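PDB 6SJ9: proteasome accessory factor B/C (PafBC) from Paenarthrobacter aurescens, which regulates transcription in the bacterial DNA damage response, probably binding DNA through its winged helix-turn-helix domains. Local coordinates for residues H161-G166 / T214-L219; E176-E181 / R199-K204; Q191-G196 / V206-R211. All coordinates share one frame; numbering follows the deposited sequence.

Overall arrangement
Followed from the N terminus, the first WYL domain shows how a curled antiparallel sheet is assembled from short and long closures. The chain leaves helix 147-159 and enters strand 163-168, then runs through strands 175-188, 191-198 and 203-208 before strand 217-218 returns to the first. Contact 1 (161-166 with 214-219) closes this whole loop, and contacts 2 and 3 are nested within it. Those two cross along the chain: contact 2 joins strand 175-188 to the turn after strand 191-198, whereas contact 3 zips the hairpin 191-198/203-208 itself. Val180, Phe165, Leu194 and Phe207 pack between the three, joining them through a shared apolar core.

Contact 1: H161-G166 / T214-L219; sequences HPIRFG and TAISVL
The carbonyl oxygen of Arg164 is gripped twice by Ser217, whose backbone N donates to Arg164 O at 3.0 Å while its hydroxyl OG donates to the same oxygen at 3.3 Å. The pair belongs to the closure of an Sm-like sheet, the WYL fold, in which the first strand, 163-168, receives the last, 217-218, antiparallel. The two donors arrive differently: the backbone N lies close to the C=O direction, and OG stands 47° above the carbonyl plane. Ser217 chi1 (71°) sets OG between the backbone N and the carbonyl carbon, where it also touches Arg164 CG at 3.4 Å. Arg164 N returns a bond to Ser217 O, and Leu219 N extends the ladder to Pro162 O at 2.9 Å. Beyond CG the arginine crosses Leu219 at about a right angle; Leu219 CD1 lies over one face of the guanidinium, toward its rim, and Leu219 CD2 approaches Arg164 NH1 to 3.5 Å. Arg164 NH2 forms a salt bridge with Glu179 on the neighbouring strand. An alanine in place of Arg164 would probably leave the Glu179 carboxylate without this partner and open a gap beside the Leu219 methyls. On the face that carries Ile163 and Val218, Ile163 CB also meets Ile216 CG2 at 3.8 Å, and Ile163, Ile216 and Val218 rest on helix 147-159. Just before the strand, the His161 side chain, whose ND1 is bonded to Gly222 O, crosses Val218 and brings His161 CB to 3.8 Å from Val218 CG1.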
loop_
_atom_site.group_PDB
_atom_site.type_symbol
_atom_site.label_atom_id
_atom_site.label_comp_id
_atom_site.label_asym_id
_atom_site.label_seq_id
_atom_site.Cartn_x
_atom_site.Cartn_y
_atom_site.Cartn_z
ATOM N N HIS A 161 -19.952 -13.526 20.503
ATOM C CA HIS A 161 -19.291 -13.444 21.779
ATOM C C HIS A 161 -19.066 -11.975 22.149
ATOM O O HIS A 161 -18.533 -11.204 21.330
ATOM C CB HIS A 161 -17.933 -14.135 21.720
ATOM C CG HIS A 161 -18.014 -15.559 21.327
ATOM N ND1 HIS A 161 -18.904 -16.437 21.915
ATOM C CD2 HIS A 161 -17.279 -16.284 20.451
ATOM C CE1 HIS A 161 -18.734 -17.629 21.385
ATOM N NE2 HIS A 161 -17.738 -17.569 20.520
ATOM N N PRO A 162 -19.363 -11.609 23.391
ATOM C CA PRO A 162 -18.937 -10.305 23.913
ATOM C C PRO A 162 -17.412 -10.309 24.086
ATOM O O PRO A 162 -16.760 -11.370 24.036
ATOM C CB PRO A 162 -19.692 -10.175 25.248
ATOM C CG PRO A 162 -20.015 -11.591 25.642
ATOM C CD PRO A 162 -19.966 -12.508 24.414
ATOM N N ILE A 163 -16.838 -9.115 24.267
ATOM C CA ILE A 163 -15.393 -8.949 24.392
ATOM C C ILE A 163 -15.073 -8.056 25.591
ATOM O O ILE A 163 -15.936 -7.372 26.149
ATOM C CB ILE A 163 -14.732 -8.317 23.128
ATOM C CG1 ILE A 163 -15.274 -6.914 22.896
ATOM C CG2 ILE A 163 -15.011 -9.170 21.911
ATOM C CD1 ILE A 163 -14.690 -6.211 21.632
ATOM N N ARG A 164 -13.800 -8.075 25.975
ATOM C CA ARG A 164 -13.271 -7.160 26.980
ATOM C C ARG A 164 -11.885 -6.688 26.552
ATOM O O ARG A 164 -11.139 -7.404 25.872
ATOM C CB ARG A 164 -13.296 -7.817 28.374
ATOM C CG ARG A 164 -11.984 -8.049 29.102
ATOM C CD ARG A 164 -12.132 -9.218 30.080
ATOM N NE ARG A 164 -13.456 -9.185 30.687
ATOM C CZ ARG A 164 -14.108 -10.252 31.176
ATOM N NH1 ARG A 164 -13.573 -11.482 31.139
ATOM N NH2 ARG A 164 -15.342 -10.094 31.672
ATOM N N PHE A 165 -11.553 -5.456 26.923
ATOM C CA PHE A 165 -10.270 -4.867 26.540
ATOM C C PHE A 165 -9.992 -3.649 27.401
ATOM O O PHE A 165 -10.916 -3.024 27.958
ATOM C CB PHE A 165 -10.183 -4.423 25.074
ATOM C CG PHE A 165 -11.304 -3.534 24.657
ATOM C CD1 PHE A 165 -11.187 -2.138 24.756
ATOM C CD2 PHE A 165 -12.514 -4.087 24.227
ATOM C CE1 PHE A 165 -12.277 -1.326 24.395
ATOM C CE2 PHE A 165 -13.573 -3.278 23.854
ATOM C CZ PHE A 165 -13.480 -1.912 23.959
ATOM N N GLY A 166 -8.697 -3.356 27.540
ATOM C CA GLY A 166 -8.288 -2.133 28.202
ATOM C C GLY A 166 -8.521 -0.925 27.309
ATOM O O GLY A 166 -8.212 -0.936 26.122
ATOM N N THR A 214 -4.742 -3.001 25.300
ATOM C CA THR A 214 -4.504 -4.439 25.289
ATOM C C THR A 214 -4.872 -5.046 23.947
ATOM O O THR A 214 -5.449 -4.402 23.067
ATOM C CB THR A 214 -5.343 -5.156 26.336
ATOM O OG1 THR A 214 -6.657 -5.312 25.803
ATOM C CG2 THR A 214 -5.436 -4.348 27.603
ATOM N N ALA A 215 -4.577 -6.331 23.822
ATOM C CA ALA A 215 -5.284 -7.121 22.844
ATOM C C ALA A 215 -6.711 -7.360 23.341
ATOM O O ALA A 215 -7.045 -7.174 24.514
ATOM C CB ALA A 215 -4.553 -8.443 22.570
ATOM N N ILE A 216 -7.571 -7.704 22.410
ATOM C CA ILE A 216 -8.965 -7.947 22.732
ATOM C C ILE A 216 -9.094 -9.381 23.212
ATOM O O ILE A 216 -8.680 -10.309 22.521
ATOM C CB ILE A 216 -9.813 -7.680 21.482
ATOM C CG1 ILE A 216 -9.681 -6.175 21.144
ATOM C CG2 ILE A 216 -11.227 -8.212 21.640
ATOM C CD1 ILE A 216 -10.287 -5.781 19.898
ATOM N N SER A 217 -9.686 -9.574 24.379
ATOM C CA SER A 217 -10.047 -10.925 24.797
ATOM C C SER A 217 -11.511 -11.226 24.408
ATOM O O SER A 217 -12.451 -10.531 24.852
ATOM C CB SER A 217 -9.747 -11.114 26.280
ATOM O OG SER A 217 -10.624 -10.398 27.105
ATOM N N VAL A 218 -11.679 -12.210 23.521
ATOM C CA VAL A 218 -12.981 -12.681 23.074
ATOM C C VAL A 218 -13.547 -13.658 24.108
ATOM O O VAL A 218 -12.980 -14.732 24.320
ATOM C CB VAL A 218 -12.850 -13.353 21.715
ATOM C CG1 VAL A 218 -14.240 -13.741 21.160
ATOM C CG2 VAL A 218 -12.194 -12.396 20.712
ATOM N N LEU A 219 -14.713 -13.328 24.702
ATOM C CA LEU A 219 -15.297 -14.195 25.751
ATOM C C LEU A 219 -16.141 -15.299 25.105
ATOM O O LEU A 219 -17.384 -15.229 25.017
ATOM C CB LEU A 219 -16.130 -13.367 26.714
ATOM C CG LEU A 219 -15.345 -12.149 27.221
ATOM C CD1 LEU A 219 -16.186 -11.435 28.290
ATOM C CD2 LEU A 219 -13.956 -12.630 27.816
#

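Contact 2: E176-E181 / R199-K204; sequences EVREVE and RGRGAK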
loop_
_atom_site.group_PDB
_atom_site.type_symbol
_atom_site.label_atom_id
_atom_site.label_comp_id
_atom_site.label_asym_id
_atom_site.label_seq_id
_atom_site.Cartn_x
_atom_site.Cartn_y
_atom_site.Cartn_z
ATOM N N GLU A 176 -8.955 1.564 31.728
ATOM C CA GLU A 176 -10.169 0.944 32.230
ATOM C C GLU A 176 -10.560 -0.212 31.329
ATOM O O GLU A 176 -10.475 -0.104 30.101
ATOM C CB GLU A 176 -11.296 1.982 32.304
ATOM C CG GLU A 176 -12.599 1.496 32.881
ATOM C CD GLU A 176 -13.658 2.591 32.867
ATOM O OE1 GLU A 176 -13.354 3.693 32.344
ATOM O OE2 GLU A 176 -14.789 2.350 33.359
ATOM N N VAL A 177 -10.922 -1.335 31.951
ATOM C CA VAL A 177 -11.349 -2.513 31.208
ATOM C C VAL A 177 -12.817 -2.334 30.863
ATOM O O VAL A 177 -13.653 -2.126 31.747
ATOM C CB VAL A 177 -11.127 -3.791 32.037
ATOM C CG1 VAL A 177 -11.658 -5.023 31.304
ATOM C CG2 VAL A 177 -9.642 -3.966 32.341
ATOM N N ARG A 178 -13.140 -2.439 29.579
ATOM C CA ARG A 178 -14.503 -2.253 29.107
ATOM C C ARG A 178 -15.067 -3.603 28.675
ATOM O O ARG A 178 -14.336 -4.441 28.128
ATOM C CB ARG A 178 -14.517 -1.286 27.934
ATOM C CG ARG A 178 -13.738 0.036 28.190
ATOM C CD ARG A 178 -14.370 0.816 29.339
ATOM N NE ARG A 178 -15.653 1.405 28.936
ATOM C CZ ARG A 178 -15.752 2.643 28.401
ATOM N NH1 ARG A 178 -16.932 3.169 28.029
ATOM N NH2 ARG A 178 -14.649 3.365 28.246
ATOM N N GLU A 179 -16.369 -3.796 28.913
ATOM C CA GLU A 179 -17.075 -5.023 28.564
ATOM C C GLU A 179 -18.053 -4.643 27.483
ATOM O O GLU A 179 -18.987 -3.865 27.738
ATOM C CB GLU A 179 -17.846 -5.605 29.748
ATOM C CG GLU A 179 -17.072 -5.699 31.064
ATOM C CD GLU A 179 -16.104 -6.864 31.073
ATOM O OE1 GLU A 179 -15.142 -6.806 31.848
ATOM O OE2 GLU A 179 -16.300 -7.833 30.292
ATOM N N VAL A 180 -17.826 -5.169 26.284
ATOM C CA VAL A 180 -18.511 -4.670 25.112
ATOM C C VAL A 180 -19.119 -5.827 24.330
ATOM O O VAL A 180 -18.468 -6.847 24.105
ATOM C CB VAL A 180 -17.517 -3.845 24.256
ATOM C CG1 VAL A 180 -18.116 -3.441 22.965
ATOM C CG2 VAL A 180 -17.082 -2.603 25.022
ATOM N N GLU A 181 -20.311 -5.602 23.804
ATOM C CA GLU A 181 -20.883 -6.446 22.777
ATOM C C GLU A 181 -20.660 -5.768 21.425
ATOM O O GLU A 181 -21.276 -4.708 21.156
ATOM C CB GLU A 181 -22.376 -6.654 23.066
ATOM C CG GLU A 181 -22.604 -7.359 24.429
ATOM C CD GLU A 181 -24.060 -7.385 24.889
ATOM O OE1 GLU A 181 -24.949 -6.925 24.130
ATOM O OE2 GLU A 181 -24.320 -7.866 26.006
ATOM N N ARG A 199 -21.604 -2.777 28.216
ATOM C CA ARG A 199 -22.471 -3.276 29.275
ATOM C C ARG A 199 -22.193 -2.571 30.584
ATOM O O ARG A 199 -23.075 -2.561 31.444
ATOM C CB ARG A 199 -22.330 -4.784 29.468
ATOM C CG ARG A 199 -22.825 -5.591 28.334
ATOM C CD ARG A 199 -24.178 -5.136 27.836
ATOM N NE ARG A 199 -25.240 -5.166 28.826
ATOM C CZ ARG A 199 -26.264 -6.029 28.796
ATOM N NH1 ARG A 199 -26.350 -6.917 27.822
ATOM N NH2 ARG A 199 -27.207 -6.000 29.734
ATOM N N GLY A 200 -20.986 -2.004 30.751
ATOM C CA GLY A 200 -20.690 -1.230 31.953
ATOM C C GLY A 200 -21.462 0.077 32.031
ATOM O O GLY A 200 -21.894 0.492 33.112
ATOM N N ARG A 201 -21.679 0.723 30.890
ATOM C CA ARG A 201 -22.483 1.928 30.814
ATOM C C ARG A 201 -23.928 1.639 30.416
ATOM O O ARG A 201 -24.766 2.538 30.494
ATOM C CB ARG A 201 -21.880 2.900 29.806
ATOM C CG ARG A 201 -20.759 3.812 30.324
ATOM C CD ARG A 201 -19.564 3.085 30.925
ATOM N NE ARG A 201 -18.433 4.002 31.061
ATOM C CZ ARG A 201 -17.240 3.664 31.543
ATOM N NH1 ARG A 201 -16.277 4.576 31.617
ATOM N NH2 ARG A 201 -17.007 2.421 31.954
ATOM N N GLY A 202 -24.247 0.410 30.019
ATOM C CA GLY A 202 -25.591 0.093 29.554
ATOM C C GLY A 202 -26.050 0.926 28.375
ATOM O O GLY A 202 -27.258 1.117 28.183
ATOM N N ALA A 203 -25.113 1.441 27.582
ATOM C CA ALA A 203 -25.454 2.212 26.402
ATOM C C ALA A 203 -24.414 1.954 25.329
ATOM O O ALA A 203 -23.316 1.449 25.593
ATOM C CB ALA A 203 -25.536 3.717 26.698
ATOM N N LYS A 204 -24.741 2.377 24.124
ATOM C CA LYS A 204 -23.782 2.223 23.059
ATOM C C LYS A 204 -22.613 3.180 23.248
ATOM O O LYS A 204 -22.754 4.264 23.813
ATOM C CB LYS A 204 -24.497 2.404 21.726
ATOM C CG LYS A 204 -24.567 3.802 21.215
ATOM C CD LYS A 204 -25.664 3.913 20.173
ATOM C CE LYS A 204 -26.126 5.366 20.009
ATOM N NZ LYS A 204 -27.479 5.373 19.393
#
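Arg201 reaches across to Arg178 and Glu176, and its side chain can be followed outward. From CB the chain bends at chi2 (57°), which sets Arg201 CD 3.9 Å from Arg178 NH1. Arg201 NE comes next, 3.5 Å from Arg178 NH1, and Arg201 CZ stands 3.6 Å from Arg178 CZ. The two guanidiniums are stacked flat, their planes 13° apart, with Arg178 NH1 over the centre of the Arg201 group. Such like charges would be expected to repel, and anions around them probably offset this. At the tip Arg201 grips Glu176 end-on, NH1 to OE1 at 3.1 Å and NH2 to OE2 at 2.6 Å, while Asp198 forms a salt bridge with Arg178 NH1 and accepts from Arg201 N. A second ion pair flanks the turn: Arg199 NH1 meets the syn side of Glu181 OE2 at 2.9 Å, the carboxylate and guanidinium planes being 73° apart. Between the two pairs Arg199 N bonds to Glu179 O, binding the turn to strand 175-188. Gly202, at positive phi, and Ala203 both face Asp198, the G1 beta bulge that closes a beta hairpin at the edge of this Sm-like sheet.

Contact 3: Q191-G196 / V206-R211; sequences QWYLVG and VFRLSR
Trp192, Tyr193 and Leu194 are the triplet that gives the WYL domain its name, and here they form the first arm of a beta hairpin against Val206, Phe207, Arg208 and Leu209. Leu194 and Phe207 are a hydrogen-bonded antiparallel pair, each N donating to the other's O at 2.8 Å. Their side chains lie side by side on one face of the sheet, Leu194 CD2 to Phe207 CD2 4.1 Å, and Phe207 continues edge-to-face onto Phe165. The opposite face carries Tyr193, with Val206 CG1 3.7 Å from its CD2. Arg208 runs alongside the same ring and points the same way, its CG 3.5 Å from Tyr193 CE2, and a bend at chi3 (48°) swings NE round. The guanidinium beyond stands at 78° to the tyrosine ring, while Arg208 NH1 packs 3.3 Å from Gln191 CG. Where the strand gives way to a 3-10 turn, Trp192 O accepts from Leu209 N at 3.0 Å and from a water that in turn accepts from Ser210 N, so the peptide of Ser210 is still tied to the strand. Arg208 NH1 and Ser210 OG both bind Asp284, from the WCX domain. The positive charge of Arg208 is therefore likely to be offset by Asp284, while Leu194 and Phe207 pack with Phe165 on the apolar side.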
loop_
_atom_site.group_PDB
_atom_site.type_symbol
_atom_site.label_atom_id
_atom_site.label_comp_id
_atom_site.label_asym_id
_atom_site.label_seq_id
_atom_site.Cartn_x
_atom_site.Cartn_y
_atom_site.Cartn_z
ATOM N N GLN A 191 -9.166 6.664 10.467
ATOM C CA GLN A 191 -8.966 5.991 11.752
ATOM C C GLN A 191 -10.103 5.024 12.068
ATOM O O GLN A 191 -11.277 5.327 11.824
ATOM C CB GLN A 191 -8.862 7.039 12.876
ATOM C CG GLN A 191 -7.631 7.948 12.752
ATOM C CD GLN A 191 -6.356 7.136 12.501
ATOM O OE1 GLN A 191 -5.883 7.029 11.358
ATOM N NE2 GLN A 191 -5.802 6.546 13.568
ATOM N N TRP A 192 -9.757 3.891 12.688
ATOM C CA TRP A 192 -10.704 2.807 12.889
ATOM C C TRP A 192 -11.312 2.834 14.290
ATOM O O TRP A 192 -10.640 3.118 15.286
ATOM C CB TRP A 192 -10.056 1.461 12.643
ATOM C CG TRP A 192 -9.928 1.094 11.194
ATOM C CD1 TRP A 192 -8.866 1.372 10.353
ATOM C CD2 TRP A 192 -10.900 0.426 10.400
ATOM N NE1 TRP A 192 -9.114 0.858 9.096
ATOM C CE2 TRP A 192 -10.359 0.291 9.088
ATOM C CE3 TRP A 192 -12.185 -0.061 10.653
ATOM C CZ2 TRP A 192 -11.059 -0.316 8.039
ATOM C CZ3 TRP A 192 -12.887 -0.677 9.601
ATOM C CH2 TRP A 192 -12.310 -0.797 8.303
ATOM N N TYR A 193 -12.573 2.479 14.352
ATOM C CA TYR A 193 -13.381 2.544 15.556
ATOM C C TYR A 193 -14.132 1.230 15.691
ATOM O O TYR A 193 -14.527 0.634 14.688
ATOM C CB TYR A 193 -14.433 3.651 15.489
ATOM C CG TYR A 193 -13.854 5.043 15.348
ATOM C CD1 TYR A 193 -13.380 5.500 14.125
ATOM C CD2 TYR A 193 -13.767 5.899 16.441
ATOM C CE1 TYR A 193 -12.839 6.796 14.003
ATOM C CE2 TYR A 193 -13.232 7.186 16.326
ATOM C CZ TYR A 193 -12.770 7.621 15.104
ATOM O OH TYR A 193 -12.231 8.891 14.996
ATOM N N LEU A 194 -14.411 0.863 16.942
ATOM C CA LEU A 194 -15.344 -0.190 17.318
ATOM C C LEU A 194 -16.583 0.478 17.912
ATOM O O LEU A 194 -16.476 1.410 18.737
ATOM C CB LEU A 194 -14.693 -1.109 18.357
ATOM C CG LEU A 194 -15.663 -2.065 19.075
ATOM C CD1 LEU A 194 -16.189 -3.214 18.181
ATOM C CD2 LEU A 194 -14.987 -2.614 20.311
ATOM N N VAL A 195 -17.757 0.074 17.446
ATOM C CA VAL A 195 -18.992 0.519 18.072
ATOM C C VAL A 195 -19.671 -0.715 18.637
ATOM O O VAL A 195 -19.645 -1.788 18.016
ATOM C CB VAL A 195 -19.945 1.299 17.130
ATOM C CG1 VAL A 195 -20.351 0.444 15.979
ATOM C CG2 VAL A 195 -21.208 1.699 17.888
ATOM N N GLY A 196 -20.239 -0.579 19.837
ATOM C CA GLY A 196 -20.935 -1.711 20.412
ATOM C C GLY A 196 -21.648 -1.281 21.677
ATOM O O GLY A 196 -21.586 -0.114 22.088
ATOM N N VAL A 206 -18.523 4.261 21.345
ATOM C CA VAL A 206 -17.570 4.187 20.262
ATOM C C VAL A 206 -16.167 4.222 20.847
ATOM O O VAL A 206 -15.867 5.039 21.729
ATOM C CB VAL A 206 -17.791 5.317 19.248
ATOM C CG1 VAL A 206 -16.979 5.015 18.011
ATOM C CG2 VAL A 206 -19.259 5.433 18.915
ATOM N N PHE A 207 -15.341 3.292 20.413
ATOM C CA PHE A 207 -13.981 3.124 20.885
ATOM C C PHE A 207 -13.014 3.302 19.719
ATOM O O PHE A 207 -13.138 2.602 18.709
ATOM C CB PHE A 207 -13.839 1.716 21.472
ATOM C CG PHE A 207 -14.801 1.439 22.599
ATOM C CD1 PHE A 207 -14.533 1.880 23.897
ATOM C CD2 PHE A 207 -16.000 0.809 22.346
ATOM C CE1 PHE A 207 -15.422 1.636 24.936
ATOM C CE2 PHE A 207 -16.886 0.523 23.379
ATOM C CZ PHE A 207 -16.604 0.941 24.667
ATOM N N ARG A 208 -12.027 4.184 19.865
ATOM C CA ARG A 208 -10.950 4.261 18.883
ATOM C C ARG A 208 -9.966 3.113 19.079
ATOM O O ARG A 208 -9.523 2.865 20.194
ATOM C CB ARG A 208 -10.208 5.589 18.950
ATOM C CG ARG A 208 -11.045 6.832 19.085
ATOM C CD ARG A 208 -10.101 8.075 19.146
ATOM N NE ARG A 208 -9.115 7.970 18.067
ATOM C CZ ARG A 208 -9.212 8.546 16.872
ATOM N NH1 ARG A 208 -8.249 8.362 15.963
ATOM N NH2 ARG A 208 -10.289 9.268 16.572
ATOM N N LEU A 209 -9.695 2.351 18.024
ATOM C CA LEU A 209 -8.798 1.198 18.167
ATOM C C LEU A 209 -7.434 1.621 18.694
ATOM O O LEU A 209 -6.861 0.942 19.567
ATOM C CB LEU A 209 -8.645 0.468 16.824
ATOM C CG LEU A 209 -9.449 -0.799 16.560
ATOM C CD1 LEU A 209 -10.906 -0.503 16.679
ATOM C CD2 LEU A 209 -9.180 -1.371 15.156
ATOM N N SER A 210 -6.955 2.802 18.268
ATOM C CA SER A 210 -5.638 3.267 18.696
ATOM C C SER A 210 -5.579 3.502 20.202
ATOM O O SER A 210 -4.483 3.486 20.769
ATOM C CB SER A 210 -5.240 4.536 17.937
ATOM O OG SER A 210 -6.021 5.661 18.336
ATOM N N ARG A 211 -6.720 3.692 20.872
ATOM C CA ARG A 211 -6.737 3.954 22.313
ATOM C C ARG A 211 -6.914 2.699 23.176
ATOM O O ARG A 211 -7.054 2.818 24.399
ATOM C CB ARG A 211 -7.805 4.978 22.651
ATOM C CG ARG A 211 -7.641 6.324 21.851
ATOM C CD ARG A 211 -7.902 7.496 22.774
ATOM N NE ARG A 211 -6.736 7.775 23.617
ATOM C CZ ARG A 211 -6.763 8.397 24.803
ATOM N NH1 ARG A 211 -7.910 8.821 25.347
ATOM N NH2 ARG A 211 -5.619 8.588 25.458
HETATM O O HOH W 1 -7.987 4.052 15.902
#